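Local coordinates for protein trans-isoprenyl diphosphate synthase (Caulobacter crescentus, PDB 3OYR) that probably makes octaprenyl diphosphate, the precursor of the ubiquinone and menaquinone side chains, by adding five isopentenyl units to farnesyl diphosphate with the aid of divalent metal ions, at residues B[57-62]-B[118-123]; B[235-240]-B[256-261]; B[218-223]-B[334-339]; B[143-146]-B[152-155]; B[261-266]-B[303-308]. All blocks are in the same frame, centred on the assembly; numbering follows the deposited sequence.

Contact 1: B[57-62]-B[118-123]; sequences AEHLIA and VAAHLI
His59 reaches from helix 52-61 to Val118 with its imidazole, and a single hydrogen bond carries the polar side of the contact. The donor is NE2, which lies 2.8 Å from Val118 O. At hydrogen the angle is 171°, and the oxygen sits at the ring edge, in the imidazole plane; seen from the acceptor, NE2 lies nearly along the C=O axis at 161°. With CG anti to the backbone N (chi1 172°), the ring swings off the helix and NE2 becomes its leading atom.

The apolar contacts are looser. Val118 CG1 stands 4.1 Å from His59 CE1, the two side chains crossing at about a right angle. Beside the bond, Ala120 CB comes to 4.3 Å from His59 CD2, while Ala120 CA lies obliquely to the ring.

In the all-helical fold of the trans-prenyltransferases, this joins helix 52-61 to the turn that follows the short 117-118 strand and leads into helix 126-147. The carbonyl of His59 accepts from Lys117 NZ, so the histidine grips this region through its backbone as well. With an alanine here, the Val118 carbonyl would probably lose its imidazole donor and a gap would open beside Ala120. Trp124 meets the His59 ring edge-to-face, while His121 and Leu122 pack on Ala120 of the second subunit.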
# COMPACT_ATOMS: atom_id res chain seq x y z
N ALA B 57 -7.54 -7.89 9.56
CA ALA B 57 -8.42 -7.38 8.51
C ALA B 57 -9.90 -7.42 8.89
O ALA B 57 -10.61 -6.42 8.75
CB ALA B 57 -8.18 -8.15 7.22
N GLU B 58 -10.36 -8.58 9.38
CA GLU B 58 -11.76 -8.72 9.80
C GLU B 58 -12.10 -7.86 11.00
O GLU B 58 -13.23 -7.41 11.14
CB GLU B 58 -12.14 -10.18 10.08
CG GLU B 58 -13.65 -10.46 9.92
CD GLU B 58 -14.18 -11.52 10.87
OE1 GLU B 58 -13.70 -12.68 10.80
OE2 GLU B 58 -15.09 -11.21 11.67
N HIS B 59 -11.12 -7.60 11.87
CA HIS B 59 -11.35 -6.70 13.00
C HIS B 59 -11.84 -5.34 12.47
O HIS B 59 -12.81 -4.79 12.99
CB HIS B 59 -10.09 -6.57 13.85
CG HIS B 59 -10.18 -5.52 14.93
ND1 HIS B 59 -10.61 -5.81 16.21
CD2 HIS B 59 -9.86 -4.21 14.93
CE1 HIS B 59 -10.57 -4.72 16.94
NE2 HIS B 59 -10.13 -3.72 16.19
N LEU B 60 -11.21 -4.84 11.40
CA LEU B 60 -11.61 -3.58 10.78
C LEU B 60 -12.84 -3.67 9.85
O LEU B 60 -13.78 -2.88 9.98
CB LEU B 60 -10.43 -2.92 10.06
CG LEU B 60 -10.67 -1.52 9.46
CD1 LEU B 60 -11.32 -0.58 10.46
CD2 LEU B 60 -9.37 -0.92 8.98
N ILE B 61 -12.81 -4.63 8.92
CA ILE B 61 -13.85 -4.77 7.92
C ILE B 61 -15.21 -5.14 8.53
O ILE B 61 -16.21 -4.48 8.25
CB ILE B 61 -13.42 -5.76 6.81
CG1 ILE B 61 -12.19 -5.24 6.04
CG2 ILE B 61 -14.58 -6.03 5.85
CD1 ILE B 61 -11.40 -6.36 5.25
N ALA B 62 -15.24 -6.17 9.39
CA ALA B 62 -16.48 -6.57 10.06
C ALA B 62 -16.99 -5.56 11.10
O ALA B 62 -18.17 -5.62 11.47
CB ALA B 62 -16.36 -8.00 10.67
N VAL B 118 -11.34 -0.47 18.99
CA VAL B 118 -9.96 -0.01 19.16
C VAL B 118 -9.25 -0.13 17.81
O VAL B 118 -9.50 -1.09 17.07
CB VAL B 118 -9.24 -0.84 20.28
CG1 VAL B 118 -9.24 -2.34 19.95
CG2 VAL B 118 -7.84 -0.34 20.55
N ALA B 119 -8.42 0.85 17.47
CA ALA B 119 -7.67 0.82 16.22
C ALA B 119 -6.71 -0.38 16.22
O ALA B 119 -5.99 -0.60 17.20
CB ALA B 119 -6.90 2.11 16.04
N ALA B 120 -6.73 -1.13 15.12
CA ALA B 120 -5.97 -2.39 14.97
C ALA B 120 -4.52 -2.36 15.44
O ALA B 120 -4.04 -3.34 16.03
CB ALA B 120 -6.03 -2.86 13.53
N HIS B 121 -3.84 -1.24 15.21
CA HIS B 121 -2.44 -1.09 15.60
C HIS B 121 -2.18 -1.05 17.11
O HIS B 121 -1.05 -1.20 17.55
CB HIS B 121 -1.80 0.12 14.93
CG HIS B 121 -2.38 1.44 15.36
ND1 HIS B 121 -1.84 2.19 16.39
CD2 HIS B 121 -3.43 2.15 14.89
CE1 HIS B 121 -2.55 3.30 16.54
NE2 HIS B 121 -3.52 3.30 15.64
N LEU B 122 -3.24 -0.86 17.89
CA LEU B 122 -3.12 -0.93 19.35
C LEU B 122 -3.21 -2.37 19.87
O LEU B 122 -2.81 -2.65 21.00
CB LEU B 122 -4.16 -0.02 20.03
CG LEU B 122 -3.93 1.50 19.92
CD1 LEU B 122 -5.12 2.29 20.47
CD2 LEU B 122 -2.64 1.94 20.62
N ILE B 123 -3.74 -3.27 19.04
CA ILE B 123 -3.85 -4.69 19.37
C ILE B 123 -2.70 -5.50 18.76
O ILE B 123 -2.08 -6.32 19.44
CB ILE B 123 -5.21 -5.26 18.87
CG1 ILE B 123 -6.39 -4.54 19.53
CG2 ILE B 123 -5.29 -6.77 19.08
CD1 ILE B 123 -6.33 -4.48 21.08

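Contact 2: B[235-240]-B[256-261]; sequences LDYGGA and KATLPL
Tyr237 points its ring from the last turn of helix 211-238 at Pro260 and Leu261, which lie in the first turn of helix 259-267. It follows directly on Asp236, which, like Asp232, is a calcium-binding residue of this protein; the pair belongs to the second aspartate-rich motif of trans-prenyltransferases. Asp236 carries no calcium in this chain.

Tyr237 is the residue most covered here. Its CG is anti to the carbonyl carbon (chi1 -72°), which sends the phenol across to the neighbouring helix start. There ring atom CD2 comes 4.1 Å from Pro260 CB, approached obliquely. Farther out, the phenol oxygen OH rides 3.9 Å from Leu261 CB, an apolar neighbour. Ile297 of helix 287-299 touches all three residues and thus belongs to the same buried cluster.

At the ring edge, Thr258 OG1 lies 4.0 Å from Tyr237 CE2. The two hydroxyl oxygens, Tyr237 OH and Thr258 OG1, are 4.7 Å apart, and a water bridges them. This water sits in the ring plane, 2.7 Å from Tyr237 OH, so the buried phenol has a polar partner. Lys256, whose amine forms salt bridges with Asp109 and Glu254, supplies a backbone acceptor to the same site. The water donates to both Lys256 O and Thr258 OG1, each 2.7 Å from the water oxygen.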
# COMPACT_ATOMS: atom_id res chain seq x y z
N LEU B 235 -17.59 17.35 11.16
CA LEU B 235 -17.95 16.31 12.14
C LEU B 235 -16.87 16.05 13.19
O LEU B 235 -17.16 15.64 14.30
CB LEU B 235 -18.35 14.99 11.44
CG LEU B 235 -19.78 14.94 10.90
CD1 LEU B 235 -20.01 13.67 10.11
CD2 LEU B 235 -20.81 15.06 12.04
N ASP B 236 -15.61 16.31 12.84
CA ASP B 236 -14.53 16.12 13.79
C ASP B 236 -14.66 17.04 15.01
O ASP B 236 -14.27 16.68 16.12
CB ASP B 236 -13.17 16.32 13.13
CG ASP B 236 -12.08 15.46 13.78
OD1 ASP B 236 -12.16 14.22 13.69
OD2 ASP B 236 -11.15 16.03 14.38
N TYR B 237 -15.20 18.23 14.79
CA TYR B 237 -15.46 19.15 15.89
C TYR B 237 -16.86 18.97 16.45
O TYR B 237 -17.02 18.88 17.66
CB TYR B 237 -15.19 20.60 15.45
CG TYR B 237 -13.71 20.88 15.28
CD1 TYR B 237 -12.93 21.23 16.38
CD2 TYR B 237 -13.09 20.76 14.03
CE1 TYR B 237 -11.57 21.47 16.25
CE2 TYR B 237 -11.72 21.01 13.89
CZ TYR B 237 -10.98 21.37 15.02
OH TYR B 237 -9.64 21.62 14.93
N GLY B 238 -17.85 18.88 15.58
CA GLY B 238 -19.26 18.89 15.98
C GLY B 238 -19.95 17.56 16.24
O GLY B 238 -21.09 17.55 16.72
N GLY B 239 -19.30 16.45 15.92
CA GLY B 239 -19.93 15.13 16.09
C GLY B 239 -19.68 14.48 17.45
O GLY B 239 -18.82 14.92 18.21
N ALA B 240 -20.43 13.42 17.74
CA ALA B 240 -20.20 12.64 18.96
C ALA B 240 -19.47 11.36 18.63
O ALA B 240 -19.80 10.68 17.65
CB ALA B 240 -21.50 12.32 19.66
N LYS B 256 -3.64 19.27 13.63
CA LYS B 256 -3.94 19.26 12.22
C LYS B 256 -4.97 20.34 11.86
O LYS B 256 -6.12 20.29 12.30
CB LYS B 256 -4.44 17.87 11.81
CG LYS B 256 -4.60 17.66 10.31
CD LYS B 256 -4.18 16.26 9.91
CE LYS B 256 -5.28 15.25 10.06
NZ LYS B 256 -4.76 13.88 9.82
N ALA B 257 -4.53 21.30 11.06
CA ALA B 257 -5.39 22.37 10.59
C ALA B 257 -6.28 21.87 9.47
O ALA B 257 -5.82 21.29 8.48
CB ALA B 257 -4.56 23.57 10.13
N THR B 258 -7.57 22.09 9.67
CA THR B 258 -8.55 21.82 8.64
C THR B 258 -9.35 23.10 8.51
O THR B 258 -9.23 24.00 9.36
CB THR B 258 -9.46 20.67 9.05
OG1 THR B 258 -10.14 21.02 10.25
CG2 THR B 258 -8.66 19.40 9.32
N LEU B 259 -10.14 23.19 7.45
CA LEU B 259 -10.95 24.35 7.18
C LEU B 259 -11.80 24.90 8.36
O LEU B 259 -11.77 26.10 8.58
CB LEU B 259 -11.80 24.14 5.92
CG LEU B 259 -12.46 25.40 5.36
CD1 LEU B 259 -11.41 26.33 4.78
CD2 LEU B 259 -13.53 25.04 4.35
N PRO B 260 -12.53 24.04 9.13
CA PRO B 260 -13.30 24.64 10.24
C PRO B 260 -12.44 25.48 11.18
O PRO B 260 -12.84 26.58 11.57
CB PRO B 260 -13.87 23.44 10.99
CG PRO B 260 -13.91 22.35 9.99
CD PRO B 260 -12.80 22.59 9.02
N LEU B 261 -11.25 24.96 11.50
CA LEU B 261 -10.26 25.66 12.33
C LEU B 261 -9.73 26.94 11.68
O LEU B 261 -9.63 27.98 12.33
CB LEU B 261 -9.09 24.72 12.65
CG LEU B 261 -7.94 25.34 13.45
CD1 LEU B 261 -8.46 25.70 14.82
CD2 LEU B 261 -6.72 24.43 13.54
O HOH W 1 -8.61 21.21 12.49

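Contact 3: B[218-223]-B[334-339]; sequences RDYGLN and EELADF
Tyr220 extends its phenol from helix 211-238 to Leu336 and Ala337 on helix 328-342, a buried helix-helix contact in the all-helical prenyltransferase fold that ties the last helix to the long helix 211-238. Its CG is anti to the backbone N (chi1 167°), which carries the ring well clear of its own helix, and the hydroxyl at its end does most of the touching.

Leu336 meets it with a branch and its stem: Leu336 CD2 is 3.5 Å from Tyr220 OH, and Leu336 CB is 3.7 Å from the same oxygen. The two side chains stand at about a right angle, the leucine lying across the end of the phenol. Leu336, too, has CG anti to the backbone N (chi1 174°), and beyond the tyrosine it packs on Leu68 and Met72 of helix 68-79. Ala337 adds a light apolar touch, its CB 4.4 Å from Tyr220 CE1 and slanted relative to the ring. Set among these carbons, the hydroxyl is satisfied by a hydrogen bond to Leu333 O, one turn back on helix 328-342, so Tyr220 is held by polar and apolar contacts together.

On the tyrosine's own helix, Asn223 folds back on the preceding turn: Asn223 ND2 donates to Asp219 O at 2.8 Å with a bent angle of 142°, and the backbone Asn223 N reaches that oxygen from the opposite face of the carbonyl plane.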
# COMPACT_ATOMS: atom_id res chain seq x y z
N ARG B 218 -17.17 10.26 -13.02
CA ARG B 218 -15.98 10.75 -12.36
C ARG B 218 -16.21 12.10 -11.68
O ARG B 218 -15.88 12.28 -10.50
CB ARG B 218 -14.81 10.86 -13.33
CG ARG B 218 -13.57 11.35 -12.63
CD ARG B 218 -12.35 11.51 -13.50
NE ARG B 218 -11.29 12.02 -12.64
CZ ARG B 218 -10.62 11.31 -11.74
NH1 ARG B 218 -10.82 10.00 -11.56
NH2 ARG B 218 -9.71 11.92 -11.01
N ASP B 219 -16.78 13.04 -12.44
CA ASP B 219 -17.15 14.38 -11.95
C ASP B 219 -18.07 14.29 -10.73
O ASP B 219 -17.92 15.06 -9.78
CB ASP B 219 -17.86 15.12 -13.11
CG ASP B 219 -17.99 16.64 -12.90
OD1 ASP B 219 -17.32 17.22 -12.01
OD2 ASP B 219 -18.80 17.25 -13.66
N TYR B 220 -19.04 13.37 -10.77
CA TYR B 220 -19.97 13.14 -9.66
C TYR B 220 -19.19 12.73 -8.42
O TYR B 220 -19.35 13.31 -7.36
CB TYR B 220 -21.07 12.09 -10.01
CG TYR B 220 -21.83 11.64 -8.79
CD1 TYR B 220 -22.87 12.40 -8.27
CD2 TYR B 220 -21.47 10.46 -8.11
CE1 TYR B 220 -23.55 12.01 -7.12
CE2 TYR B 220 -22.15 10.08 -6.96
CZ TYR B 220 -23.19 10.85 -6.48
OH TYR B 220 -23.84 10.47 -5.34
N GLY B 221 -18.34 11.71 -8.57
CA GLY B 221 -17.59 11.17 -7.44
C GLY B 221 -16.60 12.17 -6.84
O GLY B 221 -16.49 12.26 -5.62
N LEU B 222 -15.89 12.93 -7.69
CA LEU B 222 -14.91 13.91 -7.21
C LEU B 222 -15.60 14.97 -6.34
O LEU B 222 -15.20 15.23 -5.18
CB LEU B 222 -14.18 14.57 -8.38
CG LEU B 222 -12.81 15.21 -8.17
CD1 LEU B 222 -12.92 16.60 -7.55
CD2 LEU B 222 -11.90 14.33 -7.34
N ASN B 223 -16.66 15.56 -6.88
CA ASN B 223 -17.44 16.52 -6.12
C ASN B 223 -18.11 15.92 -4.88
O ASN B 223 -18.13 16.58 -3.82
CB ASN B 223 -18.44 17.27 -7.01
CG ASN B 223 -17.74 18.18 -7.98
OD1 ASN B 223 -17.19 19.21 -7.60
ND2 ASN B 223 -17.76 17.80 -9.25
N GLU B 334 -28.21 11.14 -6.26
CA GLU B 334 -28.50 12.50 -5.83
C GLU B 334 -28.79 12.55 -4.34
O GLU B 334 -28.34 13.45 -3.63
CB GLU B 334 -29.61 13.09 -6.67
CG GLU B 334 -29.13 13.37 -8.09
CD GLU B 334 -30.25 13.81 -9.02
OE1 GLU B 334 -31.43 13.53 -8.71
OE2 GLU B 334 -29.95 14.42 -10.06
N GLU B 335 -29.47 11.52 -3.83
CA GLU B 335 -29.77 11.47 -2.41
C GLU B 335 -28.49 11.24 -1.60
O GLU B 335 -28.36 11.74 -0.47
CB GLU B 335 -30.85 10.41 -2.11
CG GLU B 335 -32.24 10.81 -2.61
CD GLU B 335 -33.28 9.69 -2.50
OE1 GLU B 335 -32.90 8.51 -2.37
OE2 GLU B 335 -34.48 10.00 -2.56
N LEU B 336 -27.54 10.50 -2.17
CA LEU B 336 -26.24 10.29 -1.52
C LEU B 336 -25.43 11.58 -1.40
O LEU B 336 -24.77 11.83 -0.38
CB LEU B 336 -25.43 9.20 -2.25
CG LEU B 336 -23.98 8.94 -1.80
CD1 LEU B 336 -23.95 8.29 -0.40
CD2 LEU B 336 -23.23 8.09 -2.79
N ALA B 337 -25.50 12.41 -2.44
CA ALA B 337 -24.85 13.73 -2.45
C ALA B 337 -25.31 14.61 -1.28
O ALA B 337 -24.48 15.22 -0.60
CB ALA B 337 -25.06 14.43 -3.80
N ASP B 338 -26.62 14.65 -1.03
CA ASP B 338 -27.18 15.37 0.11
C ASP B 338 -26.81 14.72 1.42
O ASP B 338 -26.54 15.41 2.43
CB ASP B 338 -28.71 15.47 -0.03
CG ASP B 338 -29.13 16.43 -1.15
OD1 ASP B 338 -28.32 17.32 -1.50
OD2 ASP B 338 -30.24 16.28 -1.69
N PHE B 339 -26.78 13.38 1.41
CA PHE B 339 -26.39 12.62 2.58
C PHE B 339 -24.95 12.89 2.99
O PHE B 339 -24.65 13.00 4.18
CB PHE B 339 -26.63 11.12 2.38
CG PHE B 339 -26.27 10.30 3.59
CD1 PHE B 339 -27.11 10.26 4.69
CD2 PHE B 339 -25.07 9.60 3.64
CE1 PHE B 339 -26.79 9.50 5.81
CE2 PHE B 339 -24.73 8.84 4.76
CZ PHE B 339 -25.59 8.79 5.84

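Contact 4: B[143-146]-B[152-155]; sequences LMVE and ALEI
Leu153 pushes its CD1 branch against the base of Met144 and the flank of Val145. The contact closes a helical hairpin, in which helix 126-147 turns sharply into helix 150-173. Because the turn is so short, the backbones come close, with Met144 CA 6.0 Å from Leu153 CA.

CD1 of Leu153 is the hub. It lies 3.8 Å from Met144 CB and also 3.8 Å from the backbone Val145 N, so the methyl is pressed onto the helix surface itself. Val145 CG2 completes the set at 3.9 Å from Leu153 CD1. The valine and leucine side chains run alongside each other in the same direction, although Val145 sets out away from the other helix. Both torsions of Leu153 lie well off staggered values (chi1 -145°, chi2 147°), which may reflect the close packing round CD1.

The Val145 and Leu153 side borders the dimer interface: Leu153 packs on Leu153 of the second subunit, and Val145 on Met150 of that same subunit. Inward, Met144 touches Leu90 and Ala93 of helix 87-109, joining the hairpin to the rest of the helical bundle. The thioether chain of Met144 bends at its third torsion (chi3 -69°), which turns the terminal CE, and the sulfur before that bend lies near the facing segment, with Met144 SD 4.3 Å from Ala152 O.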
# COMPACT_ATOMS: atom_id res chain seq x y z
N LEU B 143 -7.39 -8.44 -7.66
CA LEU B 143 -8.80 -8.42 -8.07
C LEU B 143 -9.02 -7.69 -9.38
O LEU B 143 -9.72 -8.15 -10.30
CB LEU B 143 -9.65 -7.75 -6.98
CG LEU B 143 -10.12 -8.70 -5.90
CD1 LEU B 143 -10.56 -7.91 -4.68
CD2 LEU B 143 -11.26 -9.59 -6.48
N MET B 144 -8.40 -6.53 -9.48
CA MET B 144 -8.51 -5.72 -10.69
C MET B 144 -7.94 -6.40 -11.89
O MET B 144 -8.55 -6.35 -12.95
CB MET B 144 -7.86 -4.38 -10.47
CG MET B 144 -8.70 -3.60 -9.51
SD MET B 144 -8.31 -1.88 -9.49
CE MET B 144 -6.68 -1.92 -8.73
N VAL B 145 -6.81 -7.08 -11.72
CA VAL B 145 -6.22 -7.89 -12.77
C VAL B 145 -7.22 -8.92 -13.33
O VAL B 145 -7.33 -9.09 -14.56
CB VAL B 145 -4.91 -8.59 -12.28
CG1 VAL B 145 -4.51 -9.68 -13.22
CG2 VAL B 145 -3.76 -7.56 -12.13
N GLU B 146 -7.96 -9.58 -12.44
CA GLU B 146 -8.97 -10.56 -12.84
C GLU B 146 -10.05 -10.01 -13.78
O GLU B 146 -10.56 -10.75 -14.63
CB GLU B 146 -9.65 -11.18 -11.63
CG GLU B 146 -8.82 -12.20 -10.87
CD GLU B 146 -9.41 -12.56 -9.51
OE1 GLU B 146 -8.62 -12.71 -8.56
OE2 GLU B 146 -10.65 -12.70 -9.39
N ALA B 152 -9.59 0.40 -15.97
CA ALA B 152 -10.03 0.49 -14.59
C ALA B 152 -8.83 0.36 -13.66
O ALA B 152 -8.77 1.01 -12.61
CB ALA B 152 -11.09 -0.55 -14.27
N LEU B 153 -7.87 -0.47 -14.04
CA LEU B 153 -6.64 -0.61 -13.26
C LEU B 153 -5.79 0.66 -13.22
O LEU B 153 -5.25 1.03 -12.18
CB LEU B 153 -5.83 -1.80 -13.76
CG LEU B 153 -5.10 -2.53 -12.63
CD1 LEU B 153 -5.01 -4.00 -12.94
CD2 LEU B 153 -3.70 -1.96 -12.44
N GLU B 154 -5.67 1.35 -14.35
CA GLU B 154 -4.95 2.64 -14.39
C GLU B 154 -5.62 3.69 -13.51
O GLU B 154 -4.95 4.44 -12.80
CB GLU B 154 -4.86 3.13 -15.84
CG GLU B 154 -4.56 4.61 -16.04
CD GLU B 154 -5.21 5.09 -17.32
OE1 GLU B 154 -6.25 5.78 -17.23
OE2 GLU B 154 -4.70 4.74 -18.40
N ILE B 155 -6.95 3.69 -13.53
CA ILE B 155 -7.74 4.63 -12.76
C ILE B 155 -7.48 4.44 -11.26
O ILE B 155 -7.26 5.41 -10.55
CB ILE B 155 -9.25 4.49 -13.06
CG1 ILE B 155 -9.60 5.08 -14.44
CG2 ILE B 155 -10.09 5.19 -12.03
CD1 ILE B 155 -11.04 4.65 -14.88

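Contact 5: B[261-266]-B[303-308]; sequences LLLAIA and LDATLD
The backbones come nearest at Leu263 and Ala305, whose CA atoms are 8.0 Å apart. Leu263, on helix 259-267, provides nearly all of the reach. Its CG is anti to the carbonyl carbon (chi1 -71°), and the CD1 branch leads towards helix 302-320. That one methyl does the touching: Leu263 CD1 lies 3.9 Å from Ala305 CB and 3.8 Å from Thr306 OG1, fitting over two adjacent residues of the facing helix.

These helices belong to the later part of the all-helical prenyltransferase fold, beyond the second aspartate-rich region; the side chain of Thr306 is still about 9 Å from those of Asp232 and Asp236. Thr306 also touches Leu230 and Ala234 of helix 211-238, so it sits where three helices meet.

Although a methyl lies against it, the threonine hydroxyl has a polar partner within its own helix, where Thr306 OG1 is hydrogen-bonded to Ala302 O. This turns the oxygen's bonding back along helix 302-320 and leaves its meeting with Leu263 a matter of van der Waals contact. On the outer face of that helix, Asp308 forms a salt bridge with Arg19.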
# COMPACT_ATOMS: atom_id res chain seq x y z
N LEU B 261 -11.25 24.96 11.50
CA LEU B 261 -10.26 25.66 12.33
C LEU B 261 -9.73 26.94 11.68
O LEU B 261 -9.63 27.98 12.33
CB LEU B 261 -9.09 24.72 12.65
CG LEU B 261 -7.94 25.34 13.45
CD1 LEU B 261 -8.46 25.70 14.82
CD2 LEU B 261 -6.72 24.43 13.54
N LEU B 262 -9.39 26.84 10.40
CA LEU B 262 -8.88 27.97 9.63
C LEU B 262 -9.90 29.12 9.55
O LEU B 262 -9.54 30.29 9.72
CB LEU B 262 -8.50 27.53 8.21
CG LEU B 262 -7.31 26.59 7.99
CD1 LEU B 262 -7.14 26.32 6.48
CD2 LEU B 262 -6.03 27.17 8.58
N LEU B 263 -11.16 28.76 9.30
CA LEU B 263 -12.23 29.73 9.19
C LEU B 263 -12.51 30.38 10.53
O LEU B 263 -12.70 31.60 10.58
CB LEU B 263 -13.50 29.10 8.62
CG LEU B 263 -13.52 28.69 7.14
CD1 LEU B 263 -14.83 27.96 6.81
CD2 LEU B 263 -13.31 29.89 6.21
N ALA B 264 -12.52 29.58 11.60
CA ALA B 264 -12.71 30.07 12.97
C ALA B 264 -11.63 31.03 13.41
O ALA B 264 -11.93 32.05 14.03
CB ALA B 264 -12.79 28.93 13.94
N ILE B 265 -10.37 30.69 13.12
CA ILE B 265 -9.23 31.57 13.35
C ILE B 265 -9.46 32.92 12.66
O ILE B 265 -9.24 33.98 13.26
CB ILE B 265 -7.88 30.92 12.91
CG1 ILE B 265 -7.47 29.80 13.88
CG2 ILE B 265 -6.76 31.95 12.80
CD1 ILE B 265 -6.31 28.96 13.39
N ALA B 266 -9.96 32.88 11.43
CA ALA B 266 -10.24 34.08 10.64
C ALA B 266 -11.37 34.96 11.19
O ALA B 266 -11.34 36.18 11.02
CB ALA B 266 -10.50 33.71 9.17
N LEU B 303 -18.18 26.13 11.53
CA LEU B 303 -18.79 24.85 11.21
C LEU B 303 -19.85 25.01 10.11
O LEU B 303 -19.87 24.23 9.16
CB LEU B 303 -19.40 24.23 12.47
CG LEU B 303 -19.79 22.74 12.47
CD1 LEU B 303 -19.40 22.10 13.80
CD2 LEU B 303 -21.29 22.51 12.19
N ASP B 304 -20.69 26.03 10.22
CA ASP B 304 -21.75 26.26 9.24
C ASP B 304 -21.22 26.60 7.86
O ASP B 304 -21.71 26.09 6.86
CB ASP B 304 -22.75 27.32 9.71
CG ASP B 304 -23.71 26.79 10.76
OD1 ASP B 304 -24.08 27.56 11.67
OD2 ASP B 304 -24.10 25.60 10.68
N ALA B 305 -20.20 27.47 7.82
CA ALA B 305 -19.56 27.88 6.57
C ALA B 305 -18.88 26.70 5.82
O ALA B 305 -18.93 26.64 4.59
CB ALA B 305 -18.57 29.02 6.82
N THR B 306 -18.27 25.78 6.58
CA THR B 306 -17.71 24.53 6.05
C THR B 306 -18.78 23.69 5.35
O THR B 306 -18.58 23.24 4.20
CB THR B 306 -17.07 23.70 7.20
OG1 THR B 306 -16.06 24.48 7.84
CG2 THR B 306 -16.43 22.42 6.66
N LEU B 307 -19.91 23.52 6.03
CA LEU B 307 -21.05 22.78 5.47
C LEU B 307 -21.75 23.48 4.31
O LEU B 307 -22.30 22.79 3.43
CB LEU B 307 -22.04 22.37 6.58
CG LEU B 307 -21.52 21.42 7.69
CD1 LEU B 307 -22.59 21.17 8.76
CD2 LEU B 307 -21.00 20.09 7.15
N ASP B 308 -21.70 24.81 4.28
CA ASP B 308 -22.16 25.60 3.11
C ASP B 308 -21.32 25.27 1.88
O ASP B 308 -21.84 25.12 0.77
CB ASP B 308 -22.07 27.11 3.36
CG ASP B 308 -23.15 27.64 4.30
OD1 ASP B 308 -22.92 28.72 4.91
OD2 ASP B 308 -24.21 27.00 4.45

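How the contacts relate
Contacts 2, 3 and 4 are buried throughout, whereas contacts 1 and 5 are partly buried. Contacts 2 and 5 are immediate neighbours: both use helix 259-267, they share Leu261, and Pro260 CA touches Thr306 OG1 at 3.7 Å. Contact 3 draws on helix 211-238 farther back than contact 2 does. The chemistry differs. Near the metal and diphosphate sites, contact 2 works through a bridging water; contact 1 has a direct imidazole-to-carbonyl bond, contact 3 sets a phenol hydroxyl against leucine carbons, and contacts 4 and 5 rest on methyl groups. Both tyrosines, in contacts 2 and 3, have polar partners for buried hydroxyls. Contacts 1 and 4, 26 Å apart between centres, both reach the second subunit.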